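Local coordinates for protein PipY (Synechococcus elongatus, PDB 5NLC) that binds pyridoxal 5'-phosphate and is probably involved in keeping the cellular level of this vitamin B6 cofactor in balance, at residues A[150-155]-A[189-194]. Numbering follows the deposited sequence.
Sequences GLMVIA and ELSMGM
The peptide planes around Leu-151 and Val-153 meet those around Glu-189 and Ser-191 at their edges, joining 150-155 and 189-194 as adjacent parallel strands of the modified TIM barrel of fold-type III PLP proteins; helix 161-181 makes the beta-alpha-beta crossover. On the face covered by that helix, Leu-151 touches Ala-175 and Leu-190 touches Arg-172; on the other, Met-152 and Ser-191 face the barrel interior. An angle of 10° between the strand axes supports the parallel assignment.

Three backbone hydrogen bonds fix the register. Leu-151 brackets Leu-190: Leu-151 N donates to Glu-189 O at 3.2 Å, and Leu-151 O accepts from Ser-191 N at 2.8 Å. The latter bond is almost straight (177° at the hydrogen) and lies in the carbonyl plane, whereas the donor to Glu-189 O is tilted out of its carbonyl plane. Ser-191 O then receives Val-153 N at 3.1 Å, with Met-152 CA as a second, C-H donor.

Leucine packing is light, with Leu-151 CB 4.3 Å from Leu-190 CD2. Met-152, its CG anti to the backbone N (chi1 -177°), runs alongside Ser-191, placing CG 3.4 Å from Ser-191 O; beyond, it touches Arg-210, which binds PLP when the cofactor is present; the site is empty here, and this face borders it. Ser-191 OG is hydrogen-bonded to His-89 ND1, and Glu-189, whose carboxylate leads away from 150-155, bonds through OE1 to Thr-207 OG1.

Next to the last of the backbone bonds, a water links the two segments, donating to Val-153 O at 2.7 Å and accepting from Gly-193 N at 3.0 Å.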
loop_
_atom_site.group_PDB
_atom_site.type_symbol
_atom_site.label_atom_id
_atom_site.label_comp_id
_atom_site.label_asym_id
_atom_site.label_seq_id
_atom_site.Cartn_x
_atom_site.Cartn_y
_atom_site.Cartn_z
ATOM N N GLY A 150 -8.015 3.854 -2.801
ATOM C CA GLY A 150 -8.420 2.412 -2.779
ATOM C C GLY A 150 -8.381 1.723 -1.459
ATOM O O GLY A 150 -8.401 2.368 -0.468
ATOM N N LEU A 151 -8.355 0.354 -1.490
ATOM C CA LEU A 151 -8.395 -0.470 -0.325
ATOM C C LEU A 151 -7.137 -1.307 -0.265
ATOM O O LEU A 151 -6.622 -1.671 -1.337
ATOM C CB LEU A 151 -9.584 -1.456 -0.353
ATOM C CG LEU A 151 -10.964 -0.889 -0.402
ATOM C CD1 LEU A 151 -11.932 -2.058 -0.162
ATOM C CD2 LEU A 151 -11.142 0.196 0.643
ATOM N N MET A 152 -6.652 -1.544 0.955
ATOM C CA MET A 152 -5.626 -2.522 1.223
ATOM C C MET A 152 -6.254 -3.689 2.018
ATOM O O MET A 152 -6.912 -3.483 2.985
ATOM C CB MET A 152 -4.461 -1.942 2.007
ATOM C CG MET A 152 -3.310 -2.929 2.256
ATOM S SD MET A 152 -1.997 -2.336 3.312
ATOM C CE MET A 152 -0.621 -3.210 2.596
ATOM N N VAL A 153 -6.015 -4.925 1.571
ATOM C CA VAL A 153 -6.448 -6.105 2.305
ATOM C C VAL A 153 -5.280 -7.062 2.509
ATOM O O VAL A 153 -4.566 -7.353 1.536
ATOM C CB VAL A 153 -7.574 -6.751 1.493
ATOM C CG1 VAL A 153 -7.887 -8.095 1.975
ATOM C CG2 VAL A 153 -8.815 -5.890 1.628
ATOM N N ILE A 154 -5.042 -7.489 3.758
ATOM C CA ILE A 154 -3.946 -8.376 4.081
ATOM C C ILE A 154 -4.579 -9.621 4.689
ATOM O O ILE A 154 -5.355 -9.524 5.653
ATOM C CB ILE A 154 -2.974 -7.764 5.110
ATOM C CG1 ILE A 154 -2.529 -6.350 4.649
ATOM C CG2 ILE A 154 -1.888 -8.769 5.431
ATOM C CD1 ILE A 154 -1.586 -5.682 5.623
ATOM N N ALA A 155 -4.256 -10.777 4.136
ATOM C CA ALA A 155 -4.819 -12.022 4.669
ATOM C C ALA A 155 -4.198 -12.318 6.024
ATOM O O ALA A 155 -2.988 -12.052 6.210
ATOM C CB ALA A 155 -4.539 -13.158 3.702
ATOM N N GLU A 189 -7.827 1.617 -6.761
ATOM C CA GLU A 189 -6.689 0.723 -6.437
ATOM C C GLU A 189 -7.105 -0.381 -5.487
ATOM O O GLU A 189 -7.897 -0.172 -4.614
ATOM C CB GLU A 189 -5.519 1.476 -5.753
ATOM C CG GLU A 189 -5.009 2.680 -6.545
ATOM C CD GLU A 189 -4.635 2.345 -7.972
ATOM O OE1 GLU A 189 -4.069 1.268 -8.241
ATOM O OE2 GLU A 189 -5.000 3.124 -8.866
ATOM N N LEU A 190 -6.458 -1.514 -5.640
ATOM C CA LEU A 190 -6.544 -2.623 -4.713
ATOM C C LEU A 190 -5.129 -3.054 -4.337
ATOM O O LEU A 190 -4.422 -3.642 -5.160
ATOM C CB LEU A 190 -7.302 -3.773 -5.378
ATOM C CG LEU A 190 -8.814 -3.681 -5.456
ATOM C CD1 LEU A 190 -9.394 -4.805 -6.321
ATOM C CD2 LEU A 190 -9.487 -3.553 -4.110
ATOM N N SER A 191 -4.759 -2.775 -3.101
ATOM C CA SER A 191 -3.445 -3.020 -2.571
ATOM C C SER A 191 -3.560 -4.364 -1.813
ATOM O O SER A 191 -4.027 -4.404 -0.719
ATOM C CB SER A 191 -2.992 -1.918 -1.627
ATOM O OG SER A 191 -1.680 -2.294 -1.224
ATOM N N MET A 192 -3.233 -5.451 -2.477
ATOM C CA MET A 192 -3.407 -6.806 -1.957
ATOM C C MET A 192 -2.409 -7.712 -2.713
ATOM O O MET A 192 -2.185 -7.504 -3.879
ATOM C CB MET A 192 -4.860 -7.325 -2.123
ATOM C CG MET A 192 -5.449 -7.317 -3.539
ATOM S SD MET A 192 -7.249 -7.673 -3.584
ATOM C CE MET A 192 -7.559 -7.910 -5.307
ATOM N N GLY A 193 -1.837 -8.693 -2.038
ATOM C CA GLY A 193 -0.884 -9.632 -2.645
ATOM C C GLY A 193 0.513 -9.378 -2.082
ATOM O O GLY A 193 1.063 -8.309 -2.297
ATOM N N MET A 194 1.052 -10.348 -1.361
ATOM C CA MET A 194 2.357 -10.265 -0.769
ATOM C C MET A 194 3.191 -11.446 -1.284
ATOM O O MET A 194 2.767 -12.149 -2.238
ATOM C CB MET A 194 2.257 -10.147 0.754
ATOM C CG MET A 194 1.323 -11.078 1.516
ATOM S SD MET A 194 1.834 -12.800 1.469
ATOM C CE MET A 194 3.137 -12.832 2.690
HETATM O O HOH W 1 -2.290 -8.708 0.882
#